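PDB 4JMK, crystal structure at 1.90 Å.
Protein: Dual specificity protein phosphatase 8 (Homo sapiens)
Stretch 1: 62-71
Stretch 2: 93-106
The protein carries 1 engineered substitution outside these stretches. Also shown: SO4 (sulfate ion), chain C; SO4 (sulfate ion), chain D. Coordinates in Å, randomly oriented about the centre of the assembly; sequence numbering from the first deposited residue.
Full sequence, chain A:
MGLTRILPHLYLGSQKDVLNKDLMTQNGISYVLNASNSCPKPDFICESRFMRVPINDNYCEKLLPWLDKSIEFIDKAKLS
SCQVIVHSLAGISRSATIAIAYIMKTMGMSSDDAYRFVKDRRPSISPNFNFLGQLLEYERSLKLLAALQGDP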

ATOM      1  N   LYS A  62     -12.245  -5.574   6.297  1.00 35.30           N
ATOM      2  CA  LYS A  62     -12.668  -4.402   5.579  1.00 28.35           C
ATOM      3  C   LYS A  62     -11.516  -3.368   5.480  1.00 34.17           C
ATOM      4  O   LYS A  62     -11.005  -2.863   6.495  1.00 27.13           O
ATOM      5  CB  LYS A  62     -13.931  -3.896   6.272  1.00 42.42           C
ATOM      6  CG  LYS A  62     -14.892  -3.136   5.400  1.00 58.42           C
ATOM      7  CD  LYS A  62     -15.427  -1.954   6.204  1.00 69.85           C
ATOM      8  CE  LYS A  62     -14.303  -1.356   7.055  1.00 78.14           C
ATOM      9  NZ  LYS A  62     -13.005  -1.184   6.313  1.00 82.70           N
ATOM     10  N   LEU A  63     -11.085  -3.082   4.256  1.00 22.10           N
ATOM     11  CA  LEU A  63      -9.900  -2.264   4.003  1.00 21.66           C
ATOM     12  C   LEU A  63     -10.318  -0.878   3.482  1.00 20.48           C
ATOM     13  O   LEU A  63      -9.553   0.084   3.560  1.00 27.51           O
ATOM     14  CB  LEU A  63      -9.029  -2.979   2.958  1.00 29.71           C
ATOM     15  CG  LEU A  63      -7.799  -2.321   2.327  1.00 34.95           C
ATOM     16  CD1 LEU A  63      -6.853  -1.778   3.381  1.00 28.08           C
ATOM     17  CD2 LEU A  63      -7.069  -3.313   1.419  1.00 33.73           C
ATOM     18  N   LEU A  64     -11.534  -0.785   2.949  1.00 26.40           N
ATOM     19  CA  LEU A  64     -12.003   0.416   2.226  1.00 26.01           C
ATOM     20  C   LEU A  64     -11.767   1.826   2.830  1.00 20.96           C
ATOM     21  O   LEU A  64     -11.198   2.704   2.141  1.00 28.51           O
ATOM     22  CB  LEU A  64     -13.473   0.269   1.813  1.00 30.12           C
ATOM     23  CG  LEU A  64     -13.768   0.087   0.331  1.00 32.55           C
ATOM     24  CD1 LEU A  64     -15.265  -0.123   0.125  1.00 39.66           C
ATOM     25  CD2 LEU A  64     -13.279   1.291  -0.458  1.00 22.25           C
ATOM     26  N   PRO A  65     -12.188   2.057   4.101  1.00 30.05           N
ATOM     27  CA  PRO A  65     -12.045   3.341   4.781  1.00 32.69           C
ATOM     28  C   PRO A  65     -10.657   3.596   5.268  1.00 25.22           C
ATOM     29  O   PRO A  65     -10.469   4.620   5.907  1.00 27.14           O
ATOM     30  CB  PRO A  65     -12.919   3.182   6.020  1.00 38.00           C
ATOM     31  CG  PRO A  65     -12.796   1.765   6.314  1.00 35.54           C
ATOM     32  CD  PRO A  65     -12.911   1.139   4.965  1.00 32.89           C
ATOM     33  N   TRP A  66      -9.713   2.691   5.031  1.00 18.19           N
ATOM     34  CA  TRP A  66      -8.316   2.956   5.379  1.00 18.70           C
ATOM     35  C   TRP A  66      -7.545   3.420   4.166  1.00 19.03           C
ATOM     36  O   TRP A  66      -6.413   3.865   4.296  1.00 16.62           O
ATOM     37  CB  TRP A  66      -7.652   1.687   5.919  1.00 18.51           C
ATOM     38  CG  TRP A  66      -8.125   1.302   7.281  1.00 20.02           C
ATOM     39  CD1 TRP A  66      -8.949   0.261   7.607  1.00 28.26           C
ATOM     40  CD2 TRP A  66      -7.784   1.946   8.514  1.00 28.43           C
ATOM     41  NE1 TRP A  66      -9.150   0.226   8.970  1.00 28.37           N
ATOM     42  CE2 TRP A  66      -8.447   1.251   9.549  1.00 32.99           C
ATOM     43  CE3 TRP A  66      -6.987   3.047   8.845  1.00 30.32           C
ATOM     44  CZ2 TRP A  66      -8.327   1.620  10.895  1.00 39.56           C
ATOM     45  CZ3 TRP A  66      -6.875   3.414  10.175  1.00 30.03           C
ATOM     46  CH2 TRP A  66      -7.541   2.702  11.184  1.00 28.28           C
ATOM     47  N   LEU A  67      -8.148   3.309   2.986  1.00 17.03           N
ATOM     48  CA  LEU A  67      -7.415   3.572   1.746  1.00 18.55           C
ATOM     49  C   LEU A  67      -7.018   5.038   1.590  1.00 19.67           C
ATOM     50  O   LEU A  67      -5.870   5.340   1.290  1.00 19.80           O
ATOM     51  CB  LEU A  67      -8.205   3.079   0.521  1.00 23.24           C
ATOM     52  CG  LEU A  67      -8.332   1.553   0.432  1.00 21.98           C
ATOM     53  CD1 LEU A  67      -9.179   1.119  -0.782  1.00 18.04           C
ATOM     54  CD2 LEU A  67      -6.944   0.913   0.389  1.00 24.03           C
ATOM     55  N   ASP A  68      -7.947   5.956   1.817  1.00 23.55           N
ATOM     56  CA  ASP A  68      -7.607   7.367   1.671  1.00 23.68           C
ATOM     57  C   ASP A  68      -6.509   7.824   2.649  1.00 24.40           C
ATOM     58  O   ASP A  68      -5.625   8.593   2.269  1.00 21.80           O
ATOM     59  CB  ASP A  68      -8.857   8.246   1.775  1.00 29.34           C
ATOM     60  CG  ASP A  68      -9.652   8.295   0.468  1.00 38.84           C
ATOM     61  OD1 ASP A  68      -9.057   8.135  -0.631  1.00 38.28           O
ATOM     62  OD2 ASP A  68     -10.876   8.513   0.544  1.00 45.52           O
ATOM     63  N   LYS A  69      -6.551   7.339   3.891  1.00 18.91           N
ATOM     64  CA  LYS A  69      -5.521   7.680   4.877  1.00 20.62           C
ATOM     65  C   LYS A  69      -4.171   7.026   4.579  1.00 17.60           C
ATOM     66  O   LYS A  69      -3.119   7.615   4.836  1.00 17.57           O
ATOM     67  CB  LYS A  69      -5.983   7.331   6.299  1.00 24.21           C
ATOM     68  CG  LYS A  69      -7.048   8.282   6.838  1.00 40.50           C
ATOM     69  CD  LYS A  69      -7.247   8.097   8.342  1.00 52.39           C
ATOM     70  CE  LYS A  69      -8.269   9.080   8.909  1.00 59.45           C
ATOM     71  NZ  LYS A  69      -9.530   8.393   9.332  1.00 67.23           N
ATOM     72  N   SER A  70      -4.201   5.799   4.063  1.00 16.94           N
ATOM     73  CA  SER A  70      -2.980   5.120   3.610  1.00 12.27           C
ATOM     74  C   SER A  70      -2.323   5.886   2.465  1.00 16.17           C
ATOM     75  O   SER A  70      -1.111   6.105   2.445  1.00 15.69           O
ATOM     76  CB  SER A  70      -3.331   3.709   3.121  1.00 17.53           C
ATOM     77  OG  SER A  70      -3.896   2.919   4.154  1.00 18.46           O
ATOM     78  N   ILE A  71      -3.131   6.311   1.503  1.00 15.21           N
ATOM     79  CA  ILE A  71      -2.626   7.106   0.392  1.00 19.04           C
ATOM     80  C   ILE A  71      -2.035   8.448   0.859  1.00 18.38           C
ATOM     81  O   ILE A  71      -0.964   8.855   0.400  1.00 18.15           O
ATOM     82  CB  ILE A  71      -3.735   7.264  -0.673  1.00 15.63           C
ATOM     83  CG1 ILE A  71      -3.996   5.902  -1.325  1.00 19.67           C
ATOM     84  CG2 ILE A  71      -3.382   8.310  -1.732  1.00 17.53           C
ATOM     85  CD1 ILE A  71      -5.228   5.872  -2.240  1.00 21.30           C
ATOM     86  N   SER A  93      -1.090  -9.701  -0.250  1.00 20.00           N
ATOM     87  CA  SER A  93      -2.539  -9.441  -0.243  1.00 16.20           C
ATOM     88  C   SER A  93      -2.919  -8.075   0.340  1.00 18.51           C
ATOM     89  O   SER A  93      -3.328  -7.184  -0.390  1.00 18.01           O
ATOM     90  CB  SER A  93      -3.271 -10.546   0.528  1.00 19.68           C
ATOM     91  OG  SER A  93      -4.677 -10.411   0.394  1.00 21.96           O
ATOM     92  N   ARG A  94      -2.807  -7.927   1.660  1.00 18.50           N
ATOM     93  CA  ARG A  94      -3.191  -6.678   2.334  1.00 18.34           C
ATOM     94  C   ARG A  94      -2.387  -5.481   1.841  1.00 20.18           C
ATOM     95  O   ARG A  94      -2.952  -4.501   1.348  1.00 18.87           O
ATOM     96  CB  ARG A  94      -3.047  -6.817   3.848  1.00 19.38           C
ATOM     97  CG  ARG A  94      -4.143  -7.672   4.484  1.00 21.61           C
ATOM     98  CD  ARG A  94      -3.765  -8.058   5.900  1.00 24.75           C
ATOM     99  NE  ARG A  94      -2.655  -9.009   5.918  1.00 24.75           N
ATOM    100  CZ  ARG A  94      -2.121  -9.514   7.028  1.00 29.00           C
ATOM    101  NH1 ARG A  94      -2.586  -9.147   8.217  1.00 22.60           N
ATOM    102  NH2 ARG A  94      -1.114 -10.378   6.951  1.00 25.20           N
ATOM    103  N   SER A  95      -1.066  -5.570   1.953  1.00 18.47           N
ATOM    104  CA  SER A  95      -0.196  -4.504   1.486  1.00 18.20           C
ATOM    105  C   SER A  95      -0.288  -4.313  -0.027  1.00 13.40           C
ATOM    106  O   SER A  95      -0.298  -3.181  -0.526  1.00 14.78           O
ATOM    107  CB  SER A  95       1.243  -4.810   1.898  1.00 19.41           C
ATOM    108  OG  SER A  95       1.624  -6.092   1.429  1.00 18.33           O
ATOM    109  N   ALA A  96      -0.375  -5.415  -0.770  1.00 12.08           N
ATOM    110  CA  ALA A  96      -0.445  -5.315  -2.226  1.00 13.88           C
ATOM    111  C   ALA A  96      -1.671  -4.499  -2.641  1.00 11.94           C
ATOM    112  O   ALA A  96      -1.603  -3.657  -3.542  1.00 13.28           O
ATOM    113  CB  ALA A  96      -0.494  -6.717  -2.841  1.00 15.76           C
ATOM    114  N   THR A  97      -2.795  -4.741  -1.974  1.00 15.30           N
ATOM    115  CA  THR A  97      -4.022  -4.011  -2.319  1.00 14.19           C
ATOM    116  C   THR A  97      -3.868  -2.506  -2.069  1.00 15.90           C
ATOM    117  O   THR A  97      -4.314  -1.681  -2.868  1.00 15.66           O
ATOM    118  CB  THR A  97      -5.240  -4.591  -1.571  1.00 18.49           C
ATOM    119  OG1 THR A  97      -5.354  -5.990  -1.878  1.00 15.83           O
ATOM    120  CG2 THR A  97      -6.524  -3.887  -2.017  1.00 19.25           C
ATOM    121  N   ILE A  98      -3.209  -2.139  -0.978  1.00 14.93           N
ATOM    122  CA  ILE A  98      -2.966  -0.715  -0.720  1.00 13.87           C
ATOM    123  C   ILE A  98      -2.125  -0.069  -1.820  1.00 15.90           C
ATOM    124  O   ILE A  98      -2.465   1.018  -2.311  1.00 14.21           O
ATOM    125  CB  ILE A  98      -2.356  -0.496   0.675  1.00 15.93           C
ATOM    126  CG1 ILE A  98      -3.419  -0.806   1.733  1.00 18.60           C
ATOM    127  CG2 ILE A  98      -1.827   0.956   0.845  1.00 12.56           C
ATOM    128  CD1 ILE A  98      -2.887  -0.888   3.172  1.00 22.85           C
ATOM    129  N   ALA A  99      -1.049  -0.744  -2.230  1.00 15.96           N
ATOM    130  CA  ALA A  99      -0.208  -0.251  -3.326  1.00 14.99           C
ATOM    131  C   ALA A  99      -1.014  -0.067  -4.604  1.00 11.76           C
ATOM    132  O   ALA A  99      -0.832   0.930  -5.327  1.00 12.24           O
ATOM    133  CB  ALA A  99       0.952  -1.203  -3.574  1.00 14.26           C
ATOM    134  N   ILE A 100      -1.889  -1.027  -4.894  1.00 14.47           N
ATOM    135  CA  ILE A 100      -2.725  -0.941  -6.104  1.00 14.19           C
ATOM    136  C   ILE A 100      -3.642   0.266  -6.024  1.00 14.60           C
ATOM    137  O   ILE A 100      -3.744   1.025  -6.985  1.00 13.55           O
ATOM    138  CB  ILE A 100      -3.546  -2.237  -6.350  1.00 15.29           C
ATOM    139  CG1 ILE A 100      -2.585  -3.395  -6.634  1.00 13.06           C
ATOM    140  CG2 ILE A 100      -4.495  -2.059  -7.544  1.00 12.71           C
ATOM    141  CD1 ILE A 100      -3.197  -4.787  -6.477  1.00 12.23           C
ATOM    142  N   ALA A 101      -4.306   0.455  -4.886  1.00 19.00           N
ATOM    143  CA  ALA A 101      -5.173   1.625  -4.714  1.00 17.94           C
ATOM    144  C   ALA A 101      -4.400   2.940  -4.874  1.00 17.53           C
ATOM    145  O   ALA A 101      -4.917   3.912  -5.431  1.00 14.91           O
ATOM    146  CB  ALA A 101      -5.878   1.574  -3.356  1.00 17.86           C
ATOM    147  N   TYR A 102      -3.167   2.985  -4.375  1.00 14.31           N
ATOM    148  CA  TYR A 102      -2.380   4.205  -4.486  1.00 12.78           C
ATOM    149  C   TYR A 102      -2.138   4.576  -5.948  1.00 15.97           C
ATOM    150  O   TYR A 102      -2.222   5.748  -6.333  1.00 13.76           O
ATOM    151  CB  TYR A 102      -1.037   4.065  -3.755  1.00 14.47           C
ATOM    152  CG  TYR A 102      -0.207   5.318  -3.883  1.00 18.96           C
ATOM    153  CD1 TYR A 102      -0.422   6.404  -3.041  1.00 13.61           C
ATOM    154  CD2 TYR A 102       0.769   5.431  -4.865  1.00 15.70           C
ATOM    155  CE1 TYR A 102       0.329   7.575  -3.177  1.00 12.86           C
ATOM    156  CE2 TYR A 102       1.523   6.592  -5.003  1.00 14.42           C
ATOM    157  CZ  TYR A 102       1.294   7.651  -4.154  1.00 16.85           C
ATOM    158  OH  TYR A 102       2.035   8.800  -4.291  1.00 15.05           O
ATOM    159  N   ILE A 103      -1.825   3.576  -6.761  1.00 14.33           N
ATOM    160  CA  ILE A 103      -1.574   3.817  -8.176  1.00 14.50           C
ATOM    161  C   ILE A 103      -2.851   4.227  -8.876  1.00 13.74           C
ATOM    162  O   ILE A 103      -2.846   5.134  -9.716  1.00 16.65           O
ATOM    163  CB  ILE A 103      -0.939   2.585  -8.832  1.00 15.81           C
ATOM    164  CG1 ILE A 103       0.476   2.416  -8.282  1.00 24.11           C
ATOM    165  CG2 ILE A 103      -0.871   2.722 -10.337  1.00 18.69           C
ATOM    166  CD1 ILE A 103       1.040   1.087  -8.567  1.00 29.48           C
ATOM    167  N   MET A 104      -3.954   3.580  -8.513  1.00 15.02           N
ATOM    168  CA  MET A 104      -5.256   3.948  -9.077  1.00 18.60           C
ATOM    169  C   MET A 104      -5.581   5.427  -8.879  1.00 15.02           C
ATOM    170  O   MET A 104      -5.914   6.141  -9.820  1.00 22.77           O
ATOM    171  CB  MET A 104      -6.356   3.142  -8.398  1.00 19.39           C
ATOM    172  CG  MET A 104      -6.480   1.725  -8.864  1.00 25.34           C
ATOM    173  SD  MET A 104      -7.665   0.816  -7.849  1.00 29.63           S
ATOM    174  CE  MET A 104      -9.147   1.658  -8.357  1.00 20.08           C
ATOM    175  N   LYS A 105      -5.500   5.877  -7.637  1.00 16.04           N
ATOM    176  CA  LYS A 105      -5.852   7.243  -7.308  1.00 20.04           C
ATOM    177  C   LYS A 105      -4.852   8.234  -7.886  1.00 22.14           C
ATOM    178  O   LYS A 105      -5.247   9.275  -8.401  1.00 18.07           O
ATOM    179  CB  LYS A 105      -5.939   7.408  -5.796  1.00 22.42           C
ATOM    180  CG  LYS A 105      -6.493   8.762  -5.353  1.00 25.10           C
ATOM    181  CD  LYS A 105      -6.684   8.799  -3.841  1.00 29.35           C
ATOM    182  CE  LYS A 105      -7.120  10.157  -3.365  1.00 34.61           C
ATOM    183  NZ  LYS A 105      -8.234  10.651  -4.183  1.00 38.86           N
ATOM    184  N   THR A 106      -3.560   7.919  -7.801  1.00 19.33           N
ATOM    185  CA  THR A 106      -2.530   8.869  -8.218  1.00 18.73           C
ATOM    186  C   THR A 106      -2.538   9.081  -9.724  1.00 17.94           C
ATOM    187  O   THR A 106      -2.421  10.210 -10.202  1.00 22.65           O
ATOM    188  CB  THR A 106      -1.138   8.384  -7.795  1.00 18.01           C
ATOM    189  OG1 THR A 106      -1.078   8.323  -6.364  1.00 17.06           O
ATOM    190  CG2 THR A 106      -0.060   9.325  -8.309  1.00 18.69           C
TER
HETATM  191  S   SO4 C 501      -0.504 -10.614   3.288  1.00 28.50           S
HETATM  192  O1  SO4 C 501       0.324 -10.801   4.479  1.00 34.77           O
HETATM  193  O2  SO4 C 501      -1.801 -10.108   3.722  1.00 24.70           O
HETATM  194  O3  SO4 C 501      -0.668 -11.900   2.630  1.00 38.31           O
HETATM  195  O4  SO4 C 501       0.105  -9.693   2.361  1.00 29.21           O
HETATM  196  S   SO4 D 502      -3.267 -10.439  11.805  1.00 46.53           S
HETATM  197  O1  SO4 D 502      -2.884 -10.832  13.156  1.00 45.05           O
HETATM  198  O2  SO4 D 502      -4.642  -9.948  11.846  1.00 49.20           O
HETATM  199  O3  SO4 D 502      -3.188 -11.611  10.933  1.00 51.44           O
HETATM  200  O4  SO4 D 502      -2.378  -9.388  11.311  1.00 31.17           O

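The contact between the two stretches is apolar and contains no hydrogen bond from one to the other; it buries 494 Å², counting both sides. I71 contributes the largest share. Its CA-to-CB bond points sideways to the second helix, but with chi1 in m and chi2 in t the end of the side chain comes nearer, placing CD1 3.8 Å from A101 O and 3.6 Å from K105 CD. The other branch also takes part: I71 CG2 lies 3.8 Å from Y102 CD1, approaching the ring obliquely. A branched side chain thus reaches three residues along one side of the helix 94-106.

L67, one turn earlier, uses the same m,t conformation. Its CD2 packs 3.9 Å from A101 CB and 4.1 Å from I98 CG1. A101 points toward the first stretch, and its small methyl group leaves room for both L67 and I71 to lie over this part of the helix. The two helix axes cross at 78° with a closest approach of 9.7 Å, and the backbones draw together along the register, from 8.2 Å between L63 CA and R94 CA to 5.7 Å between I71 CA and Y102 CA.

At the wider end L63 bridges the gap. It points toward the second stretch and spreads its two methyl groups: CD1 is 3.9 Å from I98 CG1, while CD2 is 3.5 Å from T97 CG2. I98 is therefore shared, for its CG2 also meets S70 CB at 3.9 Å.

The hydroxyls of S70 and T97, both buried, fit this apolar setting because each is satisfied within its own stretch. S70 OG donates to W66 O at 2.7 Å, leaving CB to face I98, and T97 OG1 donates to S93 O at 2.8 Å, while its methyl group meets L63.

Toward solvent, the exposed K105 extends its chain so that the aliphatic part covers I71. Its CE lies 3.9 Å from D68 OD1, and the opposite charges are near each other, with D68 OD1 4.4 Å from K105 NZ, too far for a salt bridge. D68 points away at CA-to-CB, yet its end comes nearer to the lysine.

At the start of the second helix, R94 touches the first stretch through its backbone oxygen, 4.3 Å from L63 CD2, while its side chain leads away to the sulfate ions. There R94 NE donates to O2 of the chain C sulfate at 2.6 Å, and R94 NH1 to O4 of the chain D sulfate at 3.1 Å.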